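Local coordinates for protein ORF10 (Moritella marina, PDB 6RIW) that forms the ketosynthase-chain length factor didomain of a polyunsaturated fatty acid synthase and probably condenses acyl groups carried on acyl carrier protein into longer chains, at residues Pro14-Pro19 with Trp23-Glu28; Asn90-Tyr95 with Ala259-Gly264; Gln504-Met509 with Arg522-Gly527; Ala565-Leu570 with Gln760-Ile765; Asn678-Ser683 with Ile748-Ser753. One frame throughout, in Å; residues are numbered along the deposited sequence.

Contact 1. Residues Pro14-Pro19 with Trp23-Glu28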
# COMPACT_ATOMS: atom_id res chain seq x y z
N PRO A 14 8.10 -11.07 -16.06
CA PRO A 14 7.82 -12.38 -16.65
C PRO A 14 8.75 -12.59 -17.84
O PRO A 14 8.81 -11.74 -18.74
CB PRO A 14 6.35 -12.29 -17.08
CG PRO A 14 5.75 -11.23 -16.15
CD PRO A 14 6.87 -10.25 -15.88
N GLY A 15 9.56 -13.65 -17.79
CA GLY A 15 10.48 -13.96 -18.86
C GLY A 15 11.89 -13.41 -18.74
O GLY A 15 12.77 -13.87 -19.48
N SER A 16 12.16 -12.44 -17.87
CA SER A 16 13.49 -11.83 -17.90
C SER A 16 13.94 -11.34 -16.53
O SER A 16 13.12 -11.04 -15.66
CB SER A 16 13.54 -10.68 -18.92
OG SER A 16 12.74 -9.59 -18.52
N GLN A 17 15.27 -11.28 -16.36
CA GLN A 17 15.87 -10.85 -15.10
C GLN A 17 16.87 -9.71 -15.27
O GLN A 17 17.56 -9.35 -14.31
CB GLN A 17 16.58 -12.03 -14.41
CG GLN A 17 15.76 -13.32 -14.36
CD GLN A 17 16.55 -14.47 -13.75
OE1 GLN A 17 17.71 -14.31 -13.38
NE2 GLN A 17 15.92 -15.65 -13.67
N ALA A 18 16.96 -9.12 -16.47
CA ALA A 18 17.93 -8.07 -16.74
C ALA A 18 17.41 -7.25 -17.91
O ALA A 18 16.60 -7.75 -18.69
CB ALA A 18 19.31 -8.65 -17.07
N PRO A 19 17.82 -5.98 -18.03
CA PRO A 19 17.22 -5.13 -19.08
C PRO A 19 17.58 -5.55 -20.50
O PRO A 19 16.75 -5.41 -21.41
CB PRO A 19 17.75 -3.73 -18.75
CG PRO A 19 18.09 -3.78 -17.28
CD PRO A 19 18.59 -5.18 -17.06
N TRP A 23 14.93 -6.40 -23.40
CA TRP A 23 14.95 -5.68 -24.67
C TRP A 23 14.97 -6.65 -25.86
O TRP A 23 14.21 -6.48 -26.81
CB TRP A 23 16.16 -4.75 -24.72
CG TRP A 23 16.23 -3.96 -25.97
CD1 TRP A 23 17.10 -4.14 -27.01
CD2 TRP A 23 15.36 -2.89 -26.36
NE1 TRP A 23 16.84 -3.22 -28.00
CE2 TRP A 23 15.77 -2.45 -27.63
CE3 TRP A 23 14.26 -2.25 -25.75
CZ2 TRP A 23 15.14 -1.41 -28.31
CZ3 TRP A 23 13.64 -1.21 -26.42
CH2 TRP A 23 14.08 -0.80 -27.69
N GLN A 24 15.84 -7.66 -25.80
CA GLN A 24 15.89 -8.64 -26.89
C GLN A 24 14.56 -9.35 -27.05
O GLN A 24 14.11 -9.62 -28.18
CB GLN A 24 17.01 -9.64 -26.63
CG GLN A 24 17.34 -10.52 -27.84
CD GLN A 24 17.77 -9.70 -29.06
OE1 GLN A 24 18.50 -8.71 -28.93
NE2 GLN A 24 17.33 -10.12 -30.24
N GLN A 25 13.89 -9.66 -25.94
CA GLN A 25 12.58 -10.30 -26.05
C GLN A 25 11.58 -9.41 -26.76
O GLN A 25 10.75 -9.90 -27.55
CB GLN A 25 12.07 -10.68 -24.66
CG GLN A 25 12.66 -12.00 -24.18
CD GLN A 25 12.51 -12.20 -22.70
OE1 GLN A 25 11.63 -11.61 -22.06
NE2 GLN A 25 13.38 -13.04 -22.12
N LEU A 26 11.61 -8.10 -26.48
CA LEU A 26 10.74 -7.17 -27.19
C LEU A 26 11.05 -7.14 -28.68
O LEU A 26 10.14 -7.10 -29.52
CB LEU A 26 10.89 -5.76 -26.60
CG LEU A 26 10.46 -5.62 -25.14
CD1 LEU A 26 10.50 -4.16 -24.72
CD2 LEU A 26 9.08 -6.17 -24.97
N LEU A 27 12.35 -7.12 -29.02
CA LEU A 27 12.74 -7.07 -30.43
C LEU A 27 12.29 -8.31 -31.18
O LEU A 27 12.01 -8.24 -32.38
CB LEU A 27 14.26 -6.92 -30.56
CG LEU A 27 14.92 -5.69 -29.94
CD1 LEU A 27 16.43 -5.75 -30.14
CD2 LEU A 27 14.35 -4.43 -30.55
N GLU A 28 12.20 -9.44 -30.49
CA GLU A 28 11.79 -10.72 -31.05
C GLU A 28 10.29 -10.97 -30.89
O GLU A 28 9.84 -12.07 -31.22
CB GLU A 28 12.56 -11.87 -30.38
CG GLU A 28 14.07 -11.83 -30.57
CD GLU A 28 14.80 -12.91 -29.76
OE1 GLU A 28 14.11 -13.79 -29.18
OE2 GLU A 28 16.05 -12.89 -29.72
O HOH W 1 10.54 -10.04 -20.02
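Q25 reaches across to G15 with its amide, each end doing separate work. Its NE2 donates to G15 O at 2.8 Å in a fairly straight bond, 161° at the hydrogen. The acceptor lies in the plane of the glutamine amide, whereas the donor stands well above the plane of the G15 carbonyl. Q25 OE1 accepts a hydrogen bond from a water at 2.8 Å; the same water donates to P14 O and accepts from S16 OG, so the loop is gripped directly and through solvent. The side chain of Q25 runs extended beyond CG (chi2 163°), which carries the amide far enough to span the gap. G15 is fitted for this place: its backbone has positive phi, and a beta carbon would press on both Q25 OE1 and the preceding carbonyl. At the other end, W23 N bonds to P19 O at 2.9 Å, in the first turn of helix 19-27, whose N-cap position is A18. The indole of W23 turns away from the loop, taking L27 CD2 over one face. It packs on L383, A384 and K387 of helix 374-387, while S16 and P19 touch N11, so the loop bridges strand 4-12 and helix 19-27.

Contact 2. Residues Asn90-Tyr95 with Ala259-Gly264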
# COMPACT_ATOMS: atom_id res chain seq x y z
N ASN A 90 9.57 -9.30 -0.84
CA ASN A 90 10.80 -8.69 -0.35
C ASN A 90 11.98 -9.06 -1.22
O ASN A 90 12.83 -8.21 -1.53
CB ASN A 90 11.06 -9.12 1.09
CG ASN A 90 9.86 -8.89 2.00
OD1 ASN A 90 9.79 -7.89 2.70
ND2 ASN A 90 8.90 -9.80 1.97
N GLN A 91 12.08 -10.33 -1.61
CA GLN A 91 13.27 -10.79 -2.32
C GLN A 91 13.35 -10.17 -3.71
O GLN A 91 14.44 -9.81 -4.17
CB GLN A 91 13.25 -12.31 -2.42
CG GLN A 91 13.36 -12.96 -1.03
CD GLN A 91 13.54 -14.46 -1.10
OE1 GLN A 91 13.24 -15.08 -2.11
NE2 GLN A 91 14.03 -15.05 -0.00
N TRP A 92 12.21 -10.06 -4.40
CA TRP A 92 12.24 -9.45 -5.72
C TRP A 92 12.64 -7.98 -5.64
O TRP A 92 13.38 -7.48 -6.49
CB TRP A 92 10.89 -9.58 -6.41
CG TRP A 92 10.49 -10.98 -6.73
CD1 TRP A 92 11.25 -12.12 -6.62
CD2 TRP A 92 9.21 -11.41 -7.19
NE1 TRP A 92 10.52 -13.21 -6.99
CE2 TRP A 92 9.26 -12.81 -7.36
CE3 TRP A 92 8.01 -10.73 -7.48
CZ2 TRP A 92 8.16 -13.56 -7.78
CZ3 TRP A 92 6.92 -11.48 -7.92
CH2 TRP A 92 7.01 -12.87 -8.07
N GLY A 93 12.15 -7.26 -4.62
CA GLY A 93 12.54 -5.86 -4.44
C GLY A 93 14.01 -5.70 -4.10
O GLY A 93 14.68 -4.79 -4.60
N LEU A 94 14.54 -6.58 -3.25
CA LEU A 94 15.97 -6.56 -2.96
C LEU A 94 16.80 -6.86 -4.21
O LEU A 94 17.83 -6.22 -4.47
CB LEU A 94 16.28 -7.58 -1.86
CG LEU A 94 15.75 -7.15 -0.50
CD1 LEU A 94 15.78 -8.33 0.46
CD2 LEU A 94 16.57 -5.98 0.03
N TYR A 95 16.36 -7.84 -5.00
CA TYR A 95 17.08 -8.18 -6.23
C TYR A 95 17.21 -6.97 -7.15
O TYR A 95 18.32 -6.63 -7.59
CB TYR A 95 16.37 -9.33 -6.94
CG TYR A 95 16.95 -9.59 -8.32
CD1 TYR A 95 18.19 -10.23 -8.45
CD2 TYR A 95 16.29 -9.20 -9.48
CE1 TYR A 95 18.75 -10.47 -9.70
CE2 TYR A 95 16.86 -9.44 -10.76
CZ TYR A 95 18.08 -10.08 -10.84
OH TYR A 95 18.68 -10.34 -12.06
N ALA A 259 -3.41 -10.43 -15.72
CA ALA A 259 -2.61 -9.78 -14.69
C ALA A 259 -1.21 -10.40 -14.63
O ALA A 259 -0.90 -11.35 -15.34
CB ALA A 259 -3.31 -9.87 -13.34
N GLY A 260 -0.34 -9.85 -13.77
CA GLY A 260 1.05 -10.26 -13.77
C GLY A 260 1.73 -9.83 -12.49
O GLY A 260 1.14 -9.17 -11.63
N GLU A 261 3.00 -10.21 -12.37
CA GLU A 261 3.78 -9.95 -11.17
C GLU A 261 5.21 -9.63 -11.59
O GLU A 261 5.60 -9.85 -12.74
CB GLU A 261 3.73 -11.16 -10.22
CG GLU A 261 4.05 -12.46 -10.93
CD GLU A 261 4.04 -13.67 -10.00
OE1 GLU A 261 3.31 -13.67 -8.98
OE2 GLU A 261 4.79 -14.65 -10.29
N GLY A 262 5.98 -9.08 -10.66
CA GLY A 262 7.37 -8.79 -10.91
C GLY A 262 7.78 -7.53 -10.18
O GLY A 262 7.07 -7.05 -9.29
N ALA A 263 8.93 -6.97 -10.59
CA ALA A 263 9.51 -5.83 -9.89
C ALA A 263 10.44 -5.08 -10.83
O ALA A 263 10.96 -5.64 -11.80
CB ALA A 263 10.29 -6.26 -8.64
N GLY A 264 10.63 -3.80 -10.54
CA GLY A 264 11.59 -2.99 -11.27
C GLY A 264 12.15 -1.90 -10.39
O GLY A 264 11.53 -1.48 -9.41
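W92 meets A263 through its CB, which lies 4.0 Å from A263 CB and starts a path that runs along the strand to its indole tip. The setting is the thiolase-like fold of the ketosynthase family: helix 88-104 packs on strand 259-270, which pairs antiparallel with strands 4-12 and 217-224. CG is anti to the carbonyl carbon (chi1 -65°), a turn that points the ring along the strand past G262 to E261. CE3 comes next, 4.0 Å from G262 CA, and CZ3 then passes G262 N at 3.8 Å, approaching obliquely. The glycine is called for by its own backbone and not by the indole: with its positive phi, a beta carbon would be jammed against the preceding carbonyl O. CZ3 also touches E261 CB at 3.9 Å. Elsewhere round the indole, I66 and A225 pack against W92, and the F69 ring meets it at a steep angle.

At its far end the indole presents an edge to the carboxylate of E261, the two planes standing 76° apart. The weakly positive C-H rim of the ring would probably suit the negative oxygens. This is packing, however, and the stronger polar partner of E261 OE2 is I66 N, which hydrogen-bonds to it. That same OE2 lies 3.6 Å from CH2 of W92, near the ring plane.

Contact 3. Residues Gln504-Met509 with Arg522-Gly527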
# COMPACT_ATOMS: atom_id res chain seq x y z
N GLN A 504 -18.61 -9.32 18.50
CA GLN A 504 -18.35 -9.80 17.15
C GLN A 504 -16.99 -9.39 16.60
O GLN A 504 -16.66 -9.73 15.46
CB GLN A 504 -19.44 -9.29 16.21
CG GLN A 504 -20.81 -9.90 16.46
CD GLN A 504 -21.84 -9.20 15.61
OE1 GLN A 504 -21.70 -9.12 14.40
NE2 GLN A 504 -22.88 -8.66 16.25
N ARG A 505 -16.19 -8.67 17.37
CA ARG A 505 -14.99 -8.05 16.82
C ARG A 505 -13.98 -9.09 16.32
O ARG A 505 -13.28 -8.84 15.33
CB ARG A 505 -14.34 -7.15 17.88
CG ARG A 505 -13.08 -6.39 17.39
CD ARG A 505 -13.47 -5.24 16.43
NE ARG A 505 -12.31 -4.67 15.74
CZ ARG A 505 -11.81 -5.18 14.62
NH1 ARG A 505 -12.34 -6.28 14.07
NH2 ARG A 505 -10.77 -4.58 14.02
N TRP A 506 -13.84 -10.23 17.00
CA TRP A 506 -12.97 -11.32 16.52
C TRP A 506 -13.76 -12.48 15.92
O TRP A 506 -13.24 -13.60 15.80
CB TRP A 506 -12.07 -11.84 17.64
CG TRP A 506 -10.98 -10.89 18.07
CD1 TRP A 506 -10.76 -9.61 17.62
CD2 TRP A 506 -9.96 -11.16 19.04
NE1 TRP A 506 -9.65 -9.07 18.26
CE2 TRP A 506 -9.16 -10.00 19.15
CE3 TRP A 506 -9.65 -12.28 19.83
CZ2 TRP A 506 -8.05 -9.93 20.01
CZ3 TRP A 506 -8.54 -12.21 20.68
CH2 TRP A 506 -7.77 -11.04 20.78
N LYS A 507 -15.00 -12.24 15.50
CA LYS A 507 -15.86 -13.31 14.97
C LYS A 507 -15.94 -14.47 15.94
O LYS A 507 -16.06 -15.64 15.53
CB LYS A 507 -15.36 -13.77 13.58
CG LYS A 507 -15.53 -12.74 12.50
CD LYS A 507 -15.10 -13.25 11.10
CE LYS A 507 -15.57 -12.26 10.04
NZ LYS A 507 -15.47 -12.74 8.62
N GLY A 508 -15.87 -14.16 17.24
CA GLY A 508 -16.01 -15.16 18.29
C GLY A 508 -14.79 -16.01 18.51
O GLY A 508 -14.83 -16.92 19.34
N MET A 509 -13.68 -15.75 17.80
CA MET A 509 -12.50 -16.60 17.91
C MET A 509 -11.85 -16.56 19.30
O MET A 509 -11.09 -17.48 19.62
CB MET A 509 -11.48 -16.21 16.83
CG MET A 509 -11.95 -16.61 15.42
SD MET A 509 -10.68 -16.26 14.15
CE MET A 509 -11.37 -14.80 13.39
N ARG A 522 -4.73 -15.49 27.97
CA ARG A 522 -5.80 -15.94 28.85
C ARG A 522 -7.14 -15.36 28.45
O ARG A 522 -8.18 -15.99 28.68
CB ARG A 522 -5.47 -15.55 30.30
CG ARG A 522 -4.00 -15.75 30.67
CD ARG A 522 -3.79 -15.70 32.19
NE ARG A 522 -4.30 -16.89 32.86
CZ ARG A 522 -3.59 -17.99 33.12
NH1 ARG A 522 -2.31 -18.06 32.79
NH2 ARG A 522 -4.17 -19.02 33.74
N LYS A 523 -7.15 -14.18 27.85
CA LYS A 523 -8.37 -13.50 27.45
C LYS A 523 -8.02 -12.59 26.28
O LYS A 523 -6.84 -12.30 26.05
CB LYS A 523 -8.97 -12.67 28.61
CG LYS A 523 -8.02 -11.57 29.12
CD LYS A 523 -8.63 -10.76 30.27
CE LYS A 523 -9.88 -9.99 29.82
NZ LYS A 523 -9.44 -8.72 29.20
N ALA A 524 -9.03 -12.15 25.54
CA ALA A 524 -8.77 -11.07 24.60
C ALA A 524 -8.42 -9.82 25.41
O ALA A 524 -9.08 -9.56 26.43
CB ALA A 524 -9.99 -10.80 23.71
N PRO A 525 -7.37 -9.07 25.05
CA PRO A 525 -6.94 -7.95 25.90
C PRO A 525 -8.04 -6.91 26.02
O PRO A 525 -8.80 -6.68 25.09
CB PRO A 525 -5.72 -7.38 25.17
CG PRO A 525 -5.22 -8.47 24.31
CD PRO A 525 -6.44 -9.30 23.93
N LYS A 526 -8.08 -6.25 27.17
CA LYS A 526 -8.89 -5.05 27.25
C LYS A 526 -8.20 -3.98 26.42
O LYS A 526 -6.98 -3.83 26.51
CB LYS A 526 -9.02 -4.63 28.72
CG LYS A 526 -9.98 -3.48 28.91
CD LYS A 526 -10.43 -3.40 30.36
CE LYS A 526 -11.19 -2.09 30.62
NZ LYS A 526 -11.25 -1.86 32.09
N GLY A 527 -8.95 -3.24 25.60
CA GLY A 527 -8.31 -2.23 24.77
C GLY A 527 -9.29 -1.26 24.15
O GLY A 527 -10.50 -1.31 24.39
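The indole of W506 receives the methyl group of A524 over one face, a CH-pi contact in which A524 CB lies 4.0 Å from the centroid of the six-membered ring. The methyl sits 27° off the ring normal, displaced toward the outer rim, and its nearest ring atom is W506 CZ3 at 3.6 Å. Next to it, P525 CD is 3.8 Å from W506 CH2, and the two side chains cross at about a right angle. The pyrrole nitrogen, NE1, is held elsewhere, by a hydrogen bond to G697 O, and this would help to set the rotation of the ring under the methyl. Replacing W506 by an alanine would probably open a gap beside A524 and P525 and leave G697 O without this donor. The backbone presenting the indole is tightly folded, a type I turn from Q504 to K507 running into a type I' turn from W506 to M509. Beyond A524, K523 NZ donates to A524 O at 2.9 Å and makes a salt bridge with E500. In the second ketosynthase-like domain, presumably the chain length factor, this contact joins the loops that flank helix 513-519, with L501 beside the indole and I699 and I702 of helix 699-706 packed on it.

Contact 4. Residues Ala565-Leu570 with Gln760-Ile765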
# COMPACT_ATOMS: atom_id res chain seq x y z
N ALA A 565 -12.17 17.59 6.03
CA ALA A 565 -12.24 18.49 4.88
C ALA A 565 -13.26 19.59 5.11
O ALA A 565 -13.02 20.76 4.79
CB ALA A 565 -12.58 17.70 3.62
N LYS A 566 -14.41 19.24 5.70
CA LYS A 566 -15.41 20.24 6.05
C LYS A 566 -14.89 21.19 7.12
O LYS A 566 -15.06 22.42 7.01
CB LYS A 566 -16.70 19.56 6.52
CG LYS A 566 -17.51 18.94 5.40
CD LYS A 566 -18.56 17.96 5.94
CE LYS A 566 -19.36 17.33 4.82
NZ LYS A 566 -20.29 16.31 5.38
N ASP A 567 -14.24 20.65 8.15
CA ASP A 567 -13.69 21.46 9.22
C ASP A 567 -12.62 22.41 8.70
O ASP A 567 -12.48 23.53 9.22
CB ASP A 567 -13.12 20.52 10.31
CG ASP A 567 -12.67 21.25 11.57
OD1 ASP A 567 -13.41 22.13 12.08
OD2 ASP A 567 -11.58 20.92 12.08
N GLY A 568 -11.87 22.01 7.68
CA GLY A 568 -10.88 22.87 7.07
C GLY A 568 -11.40 23.84 6.03
O GLY A 568 -10.59 24.54 5.41
N GLY A 569 -12.71 23.89 5.80
CA GLY A 569 -13.27 24.79 4.81
C GLY A 569 -12.88 24.48 3.37
O GLY A 569 -12.83 25.39 2.54
N LEU A 570 -12.60 23.22 3.06
CA LEU A 570 -12.21 22.91 1.69
C LEU A 570 -13.39 23.10 0.73
O LEU A 570 -14.56 23.08 1.13
CB LEU A 570 -11.66 21.49 1.60
CG LEU A 570 -10.35 21.25 2.37
CD1 LEU A 570 -9.75 19.89 2.01
CD2 LEU A 570 -9.33 22.36 2.12
N GLN A 760 -8.37 29.82 11.27
CA GLN A 760 -8.43 28.44 10.80
C GLN A 760 -7.51 27.50 11.56
O GLN A 760 -7.70 26.28 11.46
CB GLN A 760 -7.99 28.37 9.33
CG GLN A 760 -8.84 29.15 8.37
CD GLN A 760 -8.46 28.80 6.96
OE1 GLN A 760 -7.52 29.37 6.40
NE2 GLN A 760 -9.17 27.82 6.39
N VAL A 761 -6.49 28.01 12.24
CA VAL A 761 -5.31 27.21 12.55
C VAL A 761 -5.45 26.59 13.94
O VAL A 761 -5.63 27.30 14.93
CB VAL A 761 -4.04 28.06 12.47
CG1 VAL A 761 -2.83 27.23 12.84
CG2 VAL A 761 -3.91 28.62 11.05
N TYR A 762 -5.38 25.25 14.00
CA TYR A 762 -5.23 24.59 15.29
C TYR A 762 -3.83 24.81 15.83
O TYR A 762 -3.65 25.33 16.94
CB TYR A 762 -5.52 23.09 15.17
CG TYR A 762 -6.98 22.70 15.01
CD1 TYR A 762 -7.79 22.53 16.13
CD2 TYR A 762 -7.53 22.48 13.75
CE1 TYR A 762 -9.12 22.14 16.00
CE2 TYR A 762 -8.85 22.09 13.60
CZ TYR A 762 -9.64 21.91 14.74
OH TYR A 762 -10.95 21.55 14.59
N ALA A 763 -2.83 24.40 15.05
CA ALA A 763 -1.42 24.45 15.41
C ALA A 763 -0.64 24.36 14.10
O ALA A 763 -1.21 24.02 13.06
CB ALA A 763 -1.04 23.29 16.36
N ARG A 764 0.64 24.70 14.15
CA ARG A 764 1.51 24.58 13.00
C ARG A 764 2.46 23.41 13.20
O ARG A 764 2.96 23.19 14.30
CB ARG A 764 2.32 25.86 12.78
CG ARG A 764 1.56 26.86 11.97
CD ARG A 764 2.31 28.16 11.78
NE ARG A 764 1.33 29.07 11.22
CZ ARG A 764 0.54 29.85 11.95
NH1 ARG A 764 -0.35 30.62 11.35
NH2 ARG A 764 0.69 29.88 13.27
N ILE A 765 2.73 22.67 12.12
CA ILE A 765 3.85 21.73 12.11
C ILE A 765 5.08 22.50 11.63
O ILE A 765 5.22 22.81 10.44
CB ILE A 765 3.57 20.51 11.23
CG1 ILE A 765 2.25 19.85 11.64
CG2 ILE A 765 4.72 19.52 11.40
CD1 ILE A 765 1.84 18.62 10.76
O HOH W 2 -10.76 26.10 8.73
O HOH W 3 -9.38 26.41 3.71
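D567, in the last turn of helix 552-567, meets the phenol of Y762: Y762 OH donates to D567 OD2 at 2.7 Å, tying this helix end to the loop entering strand 763-772 in the second ketosynthase-like domain. The bond uses the syn lone pair of OD2. Approaching from opposite directions, the two side chains meet with OD2 in the plane of the phenol at its edge, 3.3 Å from Y762 CE2, while the carboxylate is turned 56° to the ring. CG of D567 stands anti to the backbone N (chi1 -173°), which swings the carboxylate out toward the tyrosine. M474 N also donates to OD2 and H889 NE2 to OD1, while the H889 ring stacks on Y762. A leucine in place of D567 would probably leave Y762 OH, M474 N and H889 NE2 each short of an acceptor. One residue on, G568 O accepts from a water at 2.8 Å; that water accepts from Q760 NE2 at 3.0 Å, bridging a carbonyl and amide too far apart to bond directly. Q760 OE1 is taken by T757 N. G569 ends the helix in a Schellman motif, and L570 N bonds back to A565 O at 3.0 Å. Three donors converging on one carboxylate would favour its ionised form and would probably offset the partial negative end of the helix dipole. H889 ND1 bonds to Q760 O, so its imidazole is probably protonated, a likely charge partner for D567.

Contact 5. Residues Asn678-Ser683 with Ile748-Ser753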
# COMPACT_ATOMS: atom_id res chain seq x y z
N ASN A 678 6.61 18.38 0.69
CA ASN A 678 7.26 18.34 -0.60
C ASN A 678 6.28 18.65 -1.72
O ASN A 678 6.65 19.30 -2.72
CB ASN A 678 7.91 16.98 -0.81
CG ASN A 678 9.21 17.08 -1.50
OD1 ASN A 678 10.25 17.35 -0.87
ND2 ASN A 678 9.19 16.88 -2.81
N LEU A 679 5.02 18.22 -1.58
CA LEU A 679 4.03 18.50 -2.61
C LEU A 679 3.79 20.01 -2.76
O LEU A 679 3.62 20.52 -3.87
CB LEU A 679 2.71 17.78 -2.30
CG LEU A 679 2.72 16.25 -2.54
CD1 LEU A 679 1.37 15.66 -2.14
CD2 LEU A 679 3.03 15.89 -3.99
N PHE A 680 3.78 20.74 -1.65
CA PHE A 680 3.61 22.18 -1.74
C PHE A 680 4.83 22.84 -2.37
O PHE A 680 4.69 23.86 -3.06
CB PHE A 680 3.32 22.76 -0.36
CG PHE A 680 1.95 22.41 0.18
CD1 PHE A 680 0.82 22.64 -0.56
CD2 PHE A 680 1.83 21.86 1.45
CE1 PHE A 680 -0.45 22.34 -0.05
CE2 PHE A 680 0.57 21.54 1.97
CZ PHE A 680 -0.57 21.78 1.22
N GLN A 681 6.02 22.27 -2.18
CA GLN A 681 7.21 22.86 -2.78
C GLN A 681 7.26 22.65 -4.29
O GLN A 681 7.88 23.45 -5.00
CB GLN A 681 8.48 22.26 -2.17
CG GLN A 681 8.74 22.67 -0.73
CD GLN A 681 10.02 22.08 -0.22
OE1 GLN A 681 10.03 20.98 0.30
NE2 GLN A 681 11.13 22.79 -0.42
N THR A 682 6.69 21.56 -4.80
CA THR A 682 6.95 21.14 -6.17
C THR A 682 5.73 21.21 -7.08
O THR A 682 5.85 20.90 -8.27
CB THR A 682 7.52 19.72 -6.22
OG1 THR A 682 6.58 18.79 -5.67
CG2 THR A 682 8.81 19.63 -5.43
N SER A 683 4.56 21.59 -6.57
CA SER A 683 3.36 21.57 -7.39
C SER A 683 2.47 22.72 -6.96
O SER A 683 2.83 23.49 -6.06
CB SER A 683 2.61 20.23 -7.27
OG SER A 683 1.92 20.14 -6.03
N ILE A 748 -6.37 14.98 9.06
CA ILE A 748 -6.08 16.40 9.19
C ILE A 748 -6.00 17.00 7.80
O ILE A 748 -5.76 16.31 6.81
CB ILE A 748 -4.76 16.69 9.96
CG1 ILE A 748 -3.54 16.11 9.24
CG2 ILE A 748 -4.86 16.22 11.41
CD1 ILE A 748 -2.19 16.50 9.93
N VAL A 749 -6.24 18.30 7.73
CA VAL A 749 -6.05 19.09 6.52
C VAL A 749 -4.92 20.05 6.79
O VAL A 749 -4.93 20.73 7.83
CB VAL A 749 -7.33 19.86 6.13
CG1 VAL A 749 -7.04 20.76 4.93
CG2 VAL A 749 -8.51 18.91 5.87
N VAL A 750 -3.94 20.10 5.89
CA VAL A 750 -2.81 21.00 6.04
C VAL A 750 -2.71 21.89 4.81
O VAL A 750 -3.02 21.50 3.68
CB VAL A 750 -1.47 20.25 6.29
CG1 VAL A 750 -1.50 19.53 7.65
CG2 VAL A 750 -1.14 19.26 5.13
N LYS A 751 -2.26 23.12 5.04
CA LYS A 751 -1.91 24.08 4.00
C LYS A 751 -0.63 24.77 4.42
O LYS A 751 -0.30 24.80 5.62
CB LYS A 751 -3.01 25.14 3.82
CG LYS A 751 -4.22 24.71 2.97
CD LYS A 751 -5.11 25.96 2.78
CE LYS A 751 -6.26 25.76 1.81
NZ LYS A 751 -7.05 27.03 1.73
N PRO A 752 0.13 25.34 3.48
CA PRO A 752 1.29 26.15 3.87
C PRO A 752 0.86 27.28 4.79
O PRO A 752 -0.23 27.85 4.63
CB PRO A 752 1.83 26.69 2.53
CG PRO A 752 1.25 25.81 1.49
CD PRO A 752 -0.09 25.36 2.02
N SER A 753 1.70 27.58 5.79
CA SER A 753 1.30 28.58 6.79
C SER A 753 1.00 29.94 6.15
O SER A 753 0.14 30.69 6.64
CB SER A 753 2.41 28.72 7.84
OG SER A 753 2.25 29.91 8.58
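F680 lays one face of its ring against the pyrrolidine of P752. P752 CD stands 3.6 Å from the ring centroid and 9° off the normal, almost over the centre, which makes a well-aligned CH-pi contact. The neighbouring methylene leans toward the root of the ring, with P752 CG 3.7 Å from F680 CG, and so the proline overlaps the phenyl lengthwise from its attached end to its middle. CG of F680 is anti to the carbonyl carbon (chi1 -70°), and this sends the ring out from the helix toward the strand. At the far rim F680 CZ lies 3.5 Å from V750 O, near the ring plane, so that the carbonyl faces a C-H edge instead of the pi cloud. V750 CG2 reaches F680 CE2 at a looser 4.3 Å, and K751 CA also approaches F680 CZ, obliquely.

This is helix-on-sheet packing in the thiolase-like fold of the second ketosynthase-like domain. Helix 668-682 and the C-terminal end of strand 741-752 run in broadly similar directions, the axes of the two short segments 9.4 Å apart at 39°. L469 and V688, from the flanking strands 469-478 and 687-694, also touch F680. The side chain of F680 lies about 11 Å from that of M1, a residue of the magnesium site.

Beyond the phenyl the helix runs out. T682 OG1 donates to N678 O at 3.0 Å, from above the carbonyl plane, and S683 OG to L679 O at 2.8 Å, supplementing backbone bonds that are weak here. K464 NZ donates to both F680 O and S683 O.

How the contacts relate
Contacts 1 and 2 belong to the first ketosynthase domain, contacts 3, 4 and 5 to the second. Contact 2 is the deepest, its centre about 15 Å from the chain's centre; it and the buried contact 3 both rely on a tryptophan, packed in contact 2 on strand backbone and a carboxylate, in contact 3 on a methyl and a proline ring. Partly buried contacts 1 and 4 are instead polar and carry bridging waters; contact 5 is also partly buried, yet apolar. Y95 OH and Q17 O, 2.7 Å apart, join contacts 1 and 2. Contact 5 nests within the loop closed by contact 4: R764 NE, on strand 763-772, lies 2.9 Å from S753 OG, just past strand 741-752, and both strands pair with 469-478.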